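Local coordinates for protein glutamate receptor IIB (Drosophila melanogaster, PDB 4WXJ) that binds the neurotransmitter glutamate in a clamshell ligand-binding domain and, as part of a muscle receptor, probably couples that binding to opening of a postsynaptic cation channel, at residues S119-K124 against F197-T202; G143-G148 against K179-G184; A14-K19 against G93-T98; V152-S157 against E219-K224. All blocks are in the same frame, centred on the assembly; numbering follows the deposited sequence. Where two conformers were deposited one is given.

Interaction 1. Residues S119-K124 against F197-T202; sequences SILSYK and FLMETT. With GLU (glutamic acid), chain C.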
loop_
_atom_site.group_PDB
_atom_site.type_symbol
_atom_site.label_atom_id
_atom_site.label_comp_id
_atom_site.label_asym_id
_atom_site.label_seq_id
_atom_site.Cartn_x
_atom_site.Cartn_y
_atom_site.Cartn_z
ATOM N N SER A 119 -1.764 5.808 -10.161
ATOM C CA SER A 119 -1.908 7.095 -10.824
ATOM C C SER A 119 -0.835 8.064 -10.342
ATOM O O SER A 119 0.087 7.677 -9.618
ATOM C CB SER A 119 -3.304 7.671 -10.584
ATOM O OG SER A 119 -3.594 8.699 -11.518
ATOM N N ILE A 120 -0.964 9.322 -10.752
ATOM C CA ILE A 120 0.066 10.326 -10.517
ATOM C C ILE A 120 -0.428 11.420 -9.572
ATOM O O ILE A 120 -1.396 12.116 -9.874
ATOM C CB ILE A 120 0.516 10.976 -11.841
ATOM C CG1 ILE A 120 0.961 9.908 -12.846
ATOM C CG2 ILE A 120 1.649 11.970 -11.593
ATOM C CD1 ILE A 120 1.046 10.413 -14.271
ATOM N N LEU A 121 0.243 11.566 -8.433
ATOM C CA LEU A 121 -0.032 12.668 -7.515
ATOM C C LEU A 121 0.870 13.840 -7.866
ATOM O O LEU A 121 2.093 13.692 -7.937
ATOM C CB LEU A 121 0.185 12.245 -6.059
ATOM C CG LEU A 121 -0.029 13.347 -5.014
ATOM C CD1 LEU A 121 -1.477 13.806 -4.998
ATOM C CD2 LEU A 121 0.398 12.873 -3.635
ATOM N N SER A 122 0.264 15.004 -8.080
ATOM C CA SER A 122 1.002 16.181 -8.516
ATOM C C SER A 122 0.561 17.447 -7.790
ATOM O O SER A 122 -0.535 17.516 -7.234
ATOM C CB SER A 122 0.836 16.377 -10.022
ATOM O OG SER A 122 1.508 17.547 -10.455
ATOM N N TYR A 123 1.439 18.443 -7.802
ATOM C CA TYR A 123 1.105 19.774 -7.325
ATOM C C TYR A 123 0.242 20.445 -8.384
ATOM O O TYR A 123 0.490 20.283 -9.578
ATOM C CB TYR A 123 2.375 20.586 -7.059
ATOM C CG TYR A 123 2.186 21.767 -6.134
ATOM C CD1 TYR A 123 2.345 21.629 -4.762
ATOM C CD2 TYR A 123 1.862 23.022 -6.632
ATOM C CE1 TYR A 123 2.180 22.705 -3.911
ATOM C CE2 TYR A 123 1.693 24.104 -5.789
ATOM C CZ TYR A 123 1.855 23.940 -4.429
ATOM O OH TYR A 123 1.687 25.014 -3.585
ATOM N N LYS A 124 -0.776 21.182 -7.953
ATOM C CA LYS A 124 -1.655 21.876 -8.887
ATOM C C LYS A 124 -0.889 22.915 -9.700
ATOM O O LYS A 124 0.101 23.477 -9.232
ATOM C CB LYS A 124 -2.814 22.539 -8.139
ATOM C CG LYS A 124 -3.928 21.579 -7.762
ATOM C CD LYS A 124 -5.046 22.282 -7.012
ATOM C CE LYS A 124 -6.263 21.384 -6.874
ATOM N NZ LYS A 124 -7.190 21.851 -5.806
ATOM N N PHE A 197 4.428 12.247 -7.756
ATOM C CA PHE A 197 4.532 10.995 -7.019
ATOM C C PHE A 197 3.612 9.941 -7.620
ATOM O O PHE A 197 2.397 10.122 -7.685
ATOM C CB PHE A 197 4.198 11.227 -5.541
ATOM C CG PHE A 197 4.501 10.052 -4.652
ATOM C CD1 PHE A 197 5.758 9.472 -4.649
ATOM C CD2 PHE A 197 3.533 9.547 -3.799
ATOM C CE1 PHE A 197 6.039 8.397 -3.825
ATOM C CE2 PHE A 197 3.809 8.475 -2.972
ATOM C CZ PHE A 197 5.063 7.899 -2.986
ATOM N N LEU A 198 4.210 8.846 -8.079
ATOM C CA LEU A 198 3.457 7.725 -8.621
ATOM C C LEU A 198 3.049 6.802 -7.481
ATOM O O LEU A 198 3.897 6.284 -6.749
ATOM C CB LEU A 198 4.291 6.982 -9.662
ATOM C CG LEU A 198 4.446 7.717 -10.993
ATOM C CD1 LEU A 198 5.846 7.528 -11.547
ATOM C CD2 LEU A 198 3.404 7.243 -11.992
ATOM N N MET A 199 1.744 6.607 -7.324
ATOM C CA MET A 199 1.215 5.894 -6.170
ATOM C C MET A 199 -0.107 5.217 -6.493
ATOM O O MET A 199 -0.680 5.418 -7.562
ATOM C CB MET A 199 1.030 6.856 -4.996
ATOM C CG MET A 199 0.001 7.946 -5.251
ATOM S SD MET A 199 0.039 9.266 -4.021
ATOM C CE MET A 199 -0.271 8.351 -2.512
ATOM N N GLU A 200 -0.586 4.417 -5.549
ATOM C CA GLU A 200 -1.824 3.681 -5.722
ATOM C C GLU A 200 -3.026 4.598 -5.515
ATOM O O GLU A 200 -2.997 5.497 -4.672
ATOM C CB GLU A 200 -1.852 2.495 -4.761
ATOM C CG GLU A 200 -0.812 1.440 -5.125
ATOM C CD GLU A 200 -0.630 0.374 -4.061
ATOM O OE1 GLU A 200 -1.015 0.613 -2.900
ATOM O OE2 GLU A 200 -0.093 -0.704 -4.392
ATOM N N THR A 201 -4.074 4.367 -6.301
ATOM C CA THR A 201 -5.222 5.269 -6.361
ATOM C C THR A 201 -5.937 5.405 -5.020
ATOM O O THR A 201 -6.485 6.463 -4.704
ATOM C CB THR A 201 -6.229 4.797 -7.420
ATOM O OG1 THR A 201 -6.541 3.415 -7.203
ATOM C CG2 THR A 201 -5.645 4.968 -8.810
ATOM N N THR A 202 -5.927 4.333 -4.236
ATOM C CA THR A 202 -6.502 4.357 -2.898
ATOM C C THR A 202 -5.827 5.416 -2.040
ATOM O O THR A 202 -6.477 6.319 -1.506
ATOM C CB THR A 202 -6.361 2.991 -2.208
ATOM O OG1 THR A 202 -5.013 2.520 -2.351
ATOM C CG2 THR A 202 -7.310 1.988 -2.830
HETATM N N GLU C . 0.767 -1.142 -1.492
HETATM C CA GLU C . 2.173 -1.059 -1.974
HETATM C C GLU C . 2.947 -2.307 -1.568
HETATM O O GLU C . 2.360 -3.268 -1.068
HETATM C CB GLU C . 2.849 0.193 -1.421
HETATM C CG GLU C . 2.375 1.494 -2.051
HETATM C CD GLU C . 3.031 1.795 -3.393
HETATM O OE1 GLU C . 2.578 2.742 -4.070
HETATM O OE2 GLU C . 3.997 1.096 -3.774
HETATM O OXT GLU C . 4.167 -2.392 -1.732
#
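Strands 119-123 and 197-200 are antiparallel neighbours in the mixed sheet of the second lobe of the ligand-binding clamshell, and they illustrate how the end of a strand can deliver a carboxylate to a ligand. The tight part spans three residue pairs. S119 and M199 exchange two nearly straight backbone bonds, S119 N to M199 O at 2.8 Å and M199 N to S119 O at 3.0 Å; L121 and F197 repeat the pattern. Between them I120 and L198 make a non-hydrogen-bonded pair whose side chains run alongside each other, I120 CG1 3.7 Å from L198 CD2. On the face of L121 and M199 the methionine starts from the crowded position (chi1 64°), and its SD crosses the leucine obliquely at 3.6 Å from L121 CB; V185 and N181 of helix 181-191 cover that side. The loose end is the solvent-facing one, where Y123 is partly exposed and K124 exposed, its NZ held by C212 O. At the far end E200, the N-cap residue of helix 201-208, carries an extended side chain to the bound glutamate. An alanine here would remove the carboxylate that meets T98, Y226 and the ligand, and would probably weaken binding. The grip is uneven: the ligand N donates to E200 OE1 at 2.9 Å and only weakly to E200 OE2 at 3.1 Å.

Interaction 2. Residues G143-G148 against K179-G184; sequences GTIRGG and KNNEEG. With GLU (glutamic acid), chain C.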
loop_
_atom_site.group_PDB
_atom_site.type_symbol
_atom_site.label_atom_id
_atom_site.label_comp_id
_atom_site.label_asym_id
_atom_site.label_seq_id
_atom_site.Cartn_x
_atom_site.Cartn_y
_atom_site.Cartn_z
ATOM N N GLY A 143 8.843 9.761 -8.940
ATOM C CA GLY A 143 9.292 8.523 -8.334
ATOM C C GLY A 143 8.216 7.784 -7.563
ATOM O O GLY A 143 7.049 8.181 -7.560
ATOM N N THR A 144 8.628 6.702 -6.905
ATOM C CA THR A 144 7.722 5.831 -6.163
ATOM C C THR A 144 8.316 5.471 -4.808
ATOM O O THR A 144 9.420 5.893 -4.467
ATOM C CB THR A 144 7.434 4.517 -6.929
ATOM O OG1 THR A 144 8.628 3.726 -6.995
ATOM C CG2 THR A 144 6.938 4.799 -8.336
ATOM N N ILE A 145 7.578 4.678 -4.039
ATOM C CA ILE A 145 8.108 4.121 -2.805
ATOM C C ILE A 145 9.171 3.085 -3.146
ATOM O O ILE A 145 8.962 2.223 -3.999
ATOM C CB ILE A 145 7.005 3.485 -1.951
ATOM C CG1 ILE A 145 6.060 4.574 -1.443
ATOM C CG2 ILE A 145 7.606 2.722 -0.769
ATOM C CD1 ILE A 145 4.770 4.045 -0.860
ATOM N N ARG A 146 10.305 3.175 -2.462
ATOM C CA ARG A 146 11.430 2.280 -2.693
ATOM C C ARG A 146 11.059 0.835 -2.372
ATOM O O ARG A 146 10.683 0.519 -1.244
ATOM C CB ARG A 146 12.622 2.727 -1.844
ATOM C CG ARG A 146 13.905 1.945 -2.078
ATOM C CD ARG A 146 15.058 2.511 -1.254
ATOM N NE ARG A 146 15.260 3.941 -1.499
ATOM C CZ ARG A 146 14.795 4.925 -0.730
ATOM N NH1 ARG A 146 14.091 4.667 0.368
ATOM N NH2 ARG A 146 15.040 6.184 -1.060
ATOM N N GLY A 147 11.158 -0.039 -3.370
ATOM C CA GLY A 147 10.858 -1.445 -3.175
ATOM C C GLY A 147 9.377 -1.740 -3.003
ATOM O O GLY A 147 9.005 -2.856 -2.640
ATOM N N GLY A 148 8.532 -0.746 -3.261
ATOM C CA GLY A 148 7.094 -0.918 -3.142
ATOM C C GLY A 148 6.502 -1.595 -4.364
ATOM O O GLY A 148 7.213 -1.886 -5.325
ATOM N N LYS A 179 10.577 6.518 1.161
ATOM C CA LYS A 179 10.436 5.400 2.090
ATOM C C LYS A 179 8.975 4.999 2.297
ATOM O O LYS A 179 8.691 3.863 2.675
ATOM C CB LYS A 179 11.080 5.740 3.440
ATOM C CG LYS A 179 10.242 6.625 4.348
ATOM C CD LYS A 179 11.019 7.044 5.590
ATOM C CE LYS A 179 11.249 5.864 6.524
ATOM N NZ LYS A 179 11.924 6.267 7.789
ATOM N N ASN A 180 8.053 5.926 2.057
ATOM C CA ASN A 180 6.629 5.644 2.238
ATOM C C ASN A 180 5.738 6.684 1.563
ATOM O O ASN A 180 6.233 7.642 0.969
ATOM C CB ASN A 180 6.297 5.558 3.733
ATOM C CG ASN A 180 6.731 6.794 4.509
ATOM O OD1 ASN A 180 6.699 7.913 3.998
ATOM N ND2 ASN A 180 7.143 6.589 5.755
ATOM N N ASN A 181 4.423 6.486 1.654
ATOM C CA ASN A 181 3.461 7.416 1.068
ATOM C C ASN A 181 3.578 8.816 1.662
ATOM O O ASN A 181 3.455 9.810 0.948
ATOM C CB ASN A 181 2.030 6.904 1.261
ATOM C CG ASN A 181 1.695 5.740 0.350
ATOM O OD1 ASN A 181 1.253 4.687 0.808
ATOM N ND2 ASN A 181 1.898 5.926 -0.948
ATOM N N GLU A 182 3.806 8.885 2.972
ATOM C CA GLU A 182 3.893 10.167 3.668
ATOM C C GLU A 182 5.011 11.033 3.097
ATOM O O GLU A 182 4.797 12.205 2.791
ATOM C CB GLU A 182 4.116 9.961 5.171
ATOM C CG GLU A 182 2.907 9.420 5.921
ATOM C CD GLU A 182 2.673 7.933 5.703
ATOM O OE1 GLU A 182 3.523 7.269 5.071
ATOM O OE2 GLU A 182 1.632 7.426 6.173
ATOM N N GLU A 183 6.200 10.454 2.953
ATOM C CA GLU A 183 7.341 11.185 2.411
ATOM C C GLU A 183 7.085 11.582 0.961
ATOM O O GLU A 183 7.491 12.656 0.521
ATOM C CB GLU A 183 8.621 10.347 2.505
ATOM C CG GLU A 183 9.880 11.095 2.071
ATOM C CD GLU A 183 11.091 10.188 1.926
ATOM O OE1 GLU A 183 11.098 9.094 2.527
ATOM O OE2 GLU A 183 12.035 10.571 1.202
ATOM N N GLY A 184 6.416 10.706 0.218
ATOM C CA GLY A 184 6.079 10.988 -1.165
ATOM C C GLY A 184 5.189 12.212 -1.284
ATOM O O GLY A 184 5.477 13.128 -2.051
HETATM N N GLU C . 0.767 -1.142 -1.492
HETATM C CA GLU C . 2.173 -1.059 -1.974
HETATM C C GLU C . 2.947 -2.307 -1.568
HETATM O O GLU C . 2.360 -3.268 -1.068
HETATM C CB GLU C . 2.849 0.193 -1.421
HETATM C CG GLU C . 2.375 1.494 -2.051
HETATM C CD GLU C . 3.031 1.795 -3.393
HETATM O OE1 GLU C . 2.578 2.742 -4.070
HETATM O OE2 GLU C . 3.997 1.096 -3.774
HETATM O OXT GLU C . 4.167 -2.392 -1.732
#
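I145 is the wedge of this contact, lodged between the bound glutamate and the start of helix 181-191. Its CD1 lies 3.7 Å from CG of the ligand and, on its protein side, 3.4 Å from ND2 of N181, whose side chain it crosses at about a right angle. Nearer the backbone, I145 CG1 rests 3.7 Å from N180 C, while the other branch, I145 CG2, is 3.8 Å from K179 O. An alanine here would lose CG1, CG2 and CD1, and would probably loosen the packing against the ligand's side chain and the start of the helix together. The next shell fixes the wedge. Residues I145 to G148 form a type II turn closed by G148 N to I145 O at 3.1 Å; G147 takes a positive phi of 72°, and a CB on G148 would collide with the ligand's side-chain carboxylate. Across the contact, N180 is the N-cap of its helix: E183 N donates to N180 OD1 at 2.8 Å, nearly along the C=O axis. E183 OE1 in turn accepts from K179 N at 3.0 Å, the N-H coming from above the carboxylate plane. At the exposed side the R146 guanidinium passes near K179 but is paired with D175 in a salt bridge. N181 also faces the first lobe, next to D96 and in a weak hydrogen bond with Y68. The loop thus links strand 141-143, which pairs with strand 195-200 through G143 and L198, to helix 149-155, with the N-terminal end of helix 181-191 set against I145.

Interaction 3. Residues A14-K19 against G93-T98; sequences ATRVGK and GICDLT. With GLU (glutamic acid), chain C.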
loop_
_atom_site.group_PDB
_atom_site.type_symbol
_atom_site.label_atom_id
_atom_site.label_comp_id
_atom_site.label_asym_id
_atom_site.label_seq_id
_atom_site.Cartn_x
_atom_site.Cartn_y
_atom_site.Cartn_z
ATOM N N ALA A 14 0.866 -8.875 11.933
ATOM C CA ALA A 14 1.925 -7.960 11.536
ATOM C C ALA A 14 1.354 -6.862 10.645
ATOM O O ALA A 14 0.603 -7.136 9.712
ATOM C CB ALA A 14 3.038 -8.705 10.817
ATOM N N THR A 15 1.708 -5.618 10.943
ATOM C CA THR A 15 1.257 -4.487 10.146
ATOM C C THR A 15 2.322 -3.401 10.141
ATOM O O THR A 15 3.436 -3.610 10.626
ATOM C CB THR A 15 -0.075 -3.914 10.677
ATOM O OG1 THR A 15 -0.523 -2.854 9.823
ATOM C CG2 THR A 15 0.082 -3.393 12.098
ATOM N N ARG A 16 1.978 -2.247 9.579
ATOM C CA ARG A 16 2.872 -1.099 9.565
ATOM C C ARG A 16 2.066 0.165 9.816
ATOM O O ARG A 16 0.873 0.218 9.518
ATOM C CB ARG A 16 3.622 -1.002 8.233
ATOM C CG ARG A 16 2.733 -0.690 7.035
ATOM C CD ARG A 16 3.535 -0.633 5.741
ATOM N NE ARG A 16 4.594 0.374 5.788
ATOM C CZ ARG A 16 4.416 1.671 5.547
ATOM N NH1 ARG A 16 3.214 2.143 5.239
ATOM N NH2 ARG A 16 5.447 2.502 5.616
ATOM N N VAL A 17 2.719 1.179 10.370
ATOM C CA VAL A 17 2.054 2.440 10.664
ATOM C C VAL A 17 1.912 3.271 9.397
ATOM O O VAL A 17 2.900 3.623 8.755
ATOM C CB VAL A 17 2.820 3.240 11.733
ATOM C CG1 VAL A 17 2.182 4.609 11.948
ATOM C CG2 VAL A 17 2.859 2.458 13.041
ATOM N N GLY A 18 0.671 3.581 9.044
ATOM C CA GLY A 18 0.385 4.356 7.854
ATOM C C GLY A 18 -1.107 4.532 7.684
ATOM O O GLY A 18 -1.843 3.559 7.523
ATOM N N LYS A 19 -1.556 5.780 7.729
ATOM C CA LYS A 19 -2.976 6.080 7.638
ATOM C C LYS A 19 -3.471 5.895 6.210
ATOM O O LYS A 19 -2.697 6.044 5.265
ATOM C CB LYS A 19 -3.248 7.506 8.110
ATOM C CG LYS A 19 -2.964 7.730 9.585
ATOM C CD LYS A 19 -3.107 9.194 9.956
ATOM C CE LYS A 19 -2.934 9.407 11.451
ATOM N NZ LYS A 19 -2.894 10.853 11.806
ATOM N N GLY A 93 -0.579 -10.898 8.018
ATOM C CA GLY A 93 0.011 -9.627 7.632
ATOM C C GLY A 93 -0.993 -8.789 6.864
ATOM O O GLY A 93 -1.609 -9.277 5.916
ATOM N N ILE A 94 -1.171 -7.534 7.268
ATOM C CA ILE A 94 -2.193 -6.687 6.657
ATOM C C ILE A 94 -1.868 -5.194 6.686
ATOM O O ILE A 94 -1.284 -4.682 7.643
ATOM C CB ILE A 94 -3.565 -6.897 7.342
ATOM C CG1 ILE A 94 -4.648 -6.070 6.636
ATOM C CG2 ILE A 94 -3.483 -6.544 8.827
ATOM C CD1 ILE A 94 -6.062 -6.391 7.079
ATOM N N CYS A 95 -2.267 -4.529 5.604
ATOM C CA CYS A 95 -2.256 -3.076 5.441
ATOM C C CYS A 95 -2.664 -2.848 3.991
ATOM O O CYS A 95 -3.363 -3.682 3.416
ATOM C CB CYS A 95 -0.890 -2.451 5.737
ATOM S SG CYS A 95 0.445 -3.026 4.666
ATOM N N ASP A 96 -2.234 -1.743 3.390
ATOM C CA ASP A 96 -2.312 -1.622 1.935
ATOM C C ASP A 96 -1.231 -2.507 1.328
ATOM O O ASP A 96 -0.265 -2.022 0.742
ATOM C CB ASP A 96 -2.148 -0.172 1.471
ATOM C CG ASP A 96 -0.956 0.520 2.100
ATOM O OD1 ASP A 96 -0.638 0.222 3.274
ATOM O OD2 ASP A 96 -0.338 1.363 1.414
ATOM N N LEU A 97 -1.405 -3.815 1.490
ATOM C CA LEU A 97 -0.403 -4.789 1.084
ATOM C C LEU A 97 -0.760 -5.345 -0.287
ATOM O O LEU A 97 -1.658 -6.176 -0.422
ATOM C CB LEU A 97 -0.300 -5.911 2.122
ATOM C CG LEU A 97 0.881 -6.878 2.001
ATOM C CD1 LEU A 97 2.213 -6.157 2.175
ATOM C CD2 LEU A 97 0.742 -7.992 3.029
ATOM N N THR A 98 -0.054 -4.867 -1.302
ATOM C CA THR A 98 -0.350 -5.223 -2.680
ATOM C C THR A 98 0.210 -6.594 -3.035
ATOM O O THR A 98 1.343 -6.926 -2.681
ATOM C CB THR A 98 0.221 -4.185 -3.649
ATOM O OG1 THR A 98 -0.265 -2.886 -3.292
ATOM C CG2 THR A 98 -0.179 -4.503 -5.089
HETATM N N GLU C . 0.767 -1.142 -1.492
HETATM C CA GLU C . 2.173 -1.059 -1.974
HETATM C C GLU C . 2.947 -2.307 -1.568
HETATM O O GLU C . 2.360 -3.268 -1.068
HETATM C CB GLU C . 2.849 0.193 -1.421
HETATM C CG GLU C . 2.375 1.494 -2.051
HETATM C CD GLU C . 3.031 1.795 -3.393
HETATM O OE1 GLU C . 2.578 2.742 -4.070
HETATM O OE2 GLU C . 3.997 1.096 -3.774
HETATM O OXT GLU C . 4.167 -2.392 -1.732
HETATM O O HOH W 1 0.529 1.427 5.147
#
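A14 O accepts from I94 N at 3.0 Å, approached nearly along the C=O axis, and one residue on T15 answers with its side chain: OG1, anti to the backbone N (chi1 -177°), donates to I94 O at 2.9 Å. A hydroxyl therefore serves an acceptor just past the single parallel bridge of A14 with G93. R16 folds back from the crowded position (chi1 67°), its CG 4.0 Å from C95 SG, and spreads its donors: NE goes to N66 O, the cation meets Y68 in a cation-pi contact, and NH1 gives an in-plane bond to a water at 2.8 Å. These strands belong to the parallel sheet of the first lobe, a periplasmic-binding-protein type of core in which strand 10-15 lies between 57-62 and 92-93. The same water donates to D96 OD1 at 2.5 Å, so arginine and aspartate are joined through a solvent molecule, while D96 OD2 accepts from Y68 and N203. D96 is the centre of an inverse gamma turn, which presents its backbone O to the ligand's ammonium, 2.6 Å from the ligand N. T98 holds both alpha groups of the amino acid: its N donates to the ligand O at 2.9 Å, and its OG1 accepts from the ligand N at 2.7 Å while also bonding E200 OE2.

Interaction 4. Residues V152-S157 against E219-K224; sequences VYFSES and ESFGEK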
loop_
_atom_site.group_PDB
_atom_site.type_symbol
_atom_site.label_atom_id
_atom_site.label_comp_id
_atom_site.label_asym_id
_atom_site.label_seq_id
_atom_site.Cartn_x
_atom_site.Cartn_y
_atom_site.Cartn_z
ATOM N N VAL A 152 7.291 -2.140 -8.719
ATOM C CA VAL A 152 7.192 -3.409 -9.433
ATOM C C VAL A 152 6.453 -3.234 -10.753
ATOM O O VAL A 152 6.794 -3.873 -11.747
ATOM C CB VAL A 152 6.473 -4.485 -8.586
ATOM C CG1 VAL A 152 6.260 -5.763 -9.395
ATOM C CG2 VAL A 152 7.263 -4.784 -7.320
ATOM N N TYR A 153 5.437 -2.374 -10.759
ATOM C CA TYR A 153 4.635 -2.156 -11.958
ATOM C C TYR A 153 5.504 -1.676 -13.115
ATOM O O TYR A 153 5.311 -2.083 -14.257
ATOM C CB TYR A 153 3.519 -1.140 -11.688
ATOM C CG TYR A 153 2.768 -0.727 -12.939
ATOM C CD1 TYR A 153 3.166 0.379 -13.679
ATOM C CD2 TYR A 153 1.667 -1.448 -13.381
ATOM C CE1 TYR A 153 2.489 0.757 -14.825
ATOM C CE2 TYR A 153 0.982 -1.076 -14.527
ATOM C CZ TYR A 153 1.398 0.026 -15.244
ATOM O OH TYR A 153 0.719 0.397 -16.382
ATOM N N PHE A 154 6.465 -0.809 -12.811
ATOM C CA PHE A 154 7.335 -0.245 -13.836
ATOM C C PHE A 154 8.562 -1.116 -14.099
ATOM O O PHE A 154 8.943 -1.321 -15.250
ATOM C CB PHE A 154 7.771 1.165 -13.433
ATOM C CG PHE A 154 6.647 2.162 -13.423
ATOM C CD1 PHE A 154 6.191 2.722 -14.604
ATOM C CD2 PHE A 154 6.045 2.537 -12.232
ATOM C CE1 PHE A 154 5.155 3.636 -14.599
ATOM C CE2 PHE A 154 5.009 3.451 -12.221
ATOM C CZ PHE A 154 4.563 4.001 -13.406
ATOM N N SER A 155 9.173 -1.632 -13.040
ATOM C CA SER A 155 10.421 -2.380 -13.181
ATOM C C SER A 155 10.225 -3.722 -13.894
ATOM O O SER A 155 11.153 -4.233 -14.521
ATOM C CB SER A 155 11.063 -2.608 -11.809
ATOM O OG SER A 155 10.267 -3.451 -10.995
ATOM N N GLU A 156 9.019 -4.281 -13.812
ATOM C CA GLU A 156 8.734 -5.591 -14.401
ATOM C C GLU A 156 8.054 -5.505 -15.770
ATOM O O GLU A 156 7.934 -6.509 -16.471
ATOM C CB GLU A 156 7.854 -6.414 -13.455
ATOM C CG GLU A 156 8.529 -6.787 -12.142
ATOM C CD GLU A 156 9.707 -7.724 -12.338
ATOM O OE1 GLU A 156 9.569 -8.709 -13.096
ATOM O OE2 GLU A 156 10.773 -7.472 -11.737
ATOM N N SER A 157 7.612 -4.311 -16.150
ATOM C CA SER A 157 6.866 -4.142 -17.394
ATOM C C SER A 157 7.753 -4.251 -18.633
ATOM O O SER A 157 8.918 -3.856 -18.613
ATOM C CB SER A 157 6.150 -2.791 -17.397
ATOM O OG SER A 157 5.372 -2.627 -18.568
ATOM N N GLU A 219 -5.590 9.404 -15.939
ATOM C CA GLU A 219 -6.467 8.338 -15.479
ATOM C C GLU A 219 -5.710 7.318 -14.641
ATOM O O GLU A 219 -4.479 7.271 -14.660
ATOM C CB GLU A 219 -7.116 7.634 -16.674
ATOM C CG GLU A 219 -8.065 8.508 -17.475
ATOM C CD GLU A 219 -9.465 8.531 -16.897
ATOM O OE1 GLU A 219 -10.083 7.451 -16.788
ATOM O OE2 GLU A 219 -9.949 9.630 -16.551
ATOM N N SER A 220 -6.454 6.498 -13.908
ATOM C CA SER A 220 -5.872 5.355 -13.225
ATOM C C SER A 220 -5.429 4.329 -14.258
ATOM O O SER A 220 -6.083 4.158 -15.285
ATOM C CB SER A 220 -6.876 4.736 -12.251
ATOM O OG SER A 220 -6.395 3.510 -11.725
ATOM N N PHE A 221 -4.312 3.660 -13.990
ATOM C CA PHE A 221 -3.847 2.576 -14.848
ATOM C C PHE A 221 -3.356 1.406 -14.006
ATOM O O PHE A 221 -2.961 1.577 -12.853
ATOM C CB PHE A 221 -2.739 3.059 -15.788
ATOM C CG PHE A 221 -1.603 3.750 -15.091
ATOM C CD1 PHE A 221 -0.540 3.025 -14.579
ATOM C CD2 PHE A 221 -1.590 5.130 -14.962
ATOM C CE1 PHE A 221 0.509 3.663 -13.941
ATOM C CE2 PHE A 221 -0.542 5.771 -14.326
ATOM C CZ PHE A 221 0.507 5.037 -13.815
ATOM N N GLY A 222 -3.394 0.215 -14.597
ATOM C CA GLY A 222 -3.002 -0.999 -13.909
ATOM C C GLY A 222 -4.156 -1.616 -13.142
ATOM O O GLY A 222 -5.158 -0.953 -12.869
ATOM N N GLU A 223 -4.008 -2.894 -12.802
ATOM C CA GLU A 223 -4.985 -3.619 -11.993
ATOM C C GLU A 223 -4.288 -4.268 -10.805
ATOM O O GLU A 223 -3.648 -5.309 -10.951
ATOM C CB GLU A 223 -5.699 -4.691 -12.822
ATOM C CG GLU A 223 -6.593 -4.158 -13.928
ATOM C CD GLU A 223 -7.266 -5.275 -14.712
ATOM O OE1 GLU A 223 -7.548 -6.341 -14.120
ATOM O OE2 GLU A 223 -7.506 -5.090 -15.924
ATOM N N LYS A 224 -4.416 -3.651 -9.634
ATOM C CA LYS A 224 -3.745 -4.139 -8.434
ATOM C C LYS A 224 -4.756 -4.500 -7.350
ATOM O O LYS A 224 -5.900 -4.045 -7.380
ATOM C CB LYS A 224 -2.753 -3.091 -7.922
ATOM C CG LYS A 224 -1.750 -2.616 -8.972
ATOM C CD LYS A 224 -0.920 -3.763 -9.555
ATOM C CE LYS A 224 -0.121 -3.316 -10.774
ATOM N NZ LYS A 224 0.394 -4.476 -11.557
#
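Helix 149-155 of the second lobe, which begins at the glutamate pocket, here leans on the corner of strand 214-230 where the chain turns at G222. Y153 carries most of the contact. With CG anti to the backbone N (chi1 172°), its ring reaches over to F221, which leaves its own backbone from the crowded position (chi1 52°). The two rings meet obliquely, centroids 5.4 Å apart and planes inclined at 44°, with Y153 CE1 3.6 Å from F221 CE1 and Y153 OH 3.4 Å from F221 CD1. F154 joins the cluster: its CZ comes within 4.1 Å of F221 CE1, while Y153 CD1 sits over the centre of its ring face. L198 and L131 pack on both phenylalanines. On the other flank Y153 CE2 is 4.0 Å from G222 CA, and a side chain at the glycine would crowd this ring as well as the preceding carbonyl. K224, bent at chi2, crosses the tyrosine at about a right angle, bringing its CE to 3.7 Å from Y153 CD2. The phenol OH has a weak hydrogen bond from N162 ND2, outside the contact. Cohesion between helix and strand thus rests on van der Waals and aromatic contact; K224 NZ lies in the plane of the tyrosine ring, at its edge, so the lysine charge probably gains little from the ring's pi electrons.

Overall arrangement
Three of the four contacts touch the bound glutamate, and between them they span the cleft. Interaction 3 belongs to the first lobe, interactions 1, 2 and 4 to the second; the centres of 1 and 3 are about 19 Å apart, yet E200 OE2 and T98 OG1 probably share a hydrogen bond at 2.5 Å beside the ligand. N181 of interaction 2 and D96 of interaction 3 also approach across the lobes. Interaction 2 adjoins the sheet of interaction 1 through L198 N and G143 O at 3.0 Å. Interaction 4 uses the outer strand of that sheet, beside strand 108-123, with L198 CD2 3.7 Å from F154 CZ, and reaches interaction 3 where K224 packs on T98.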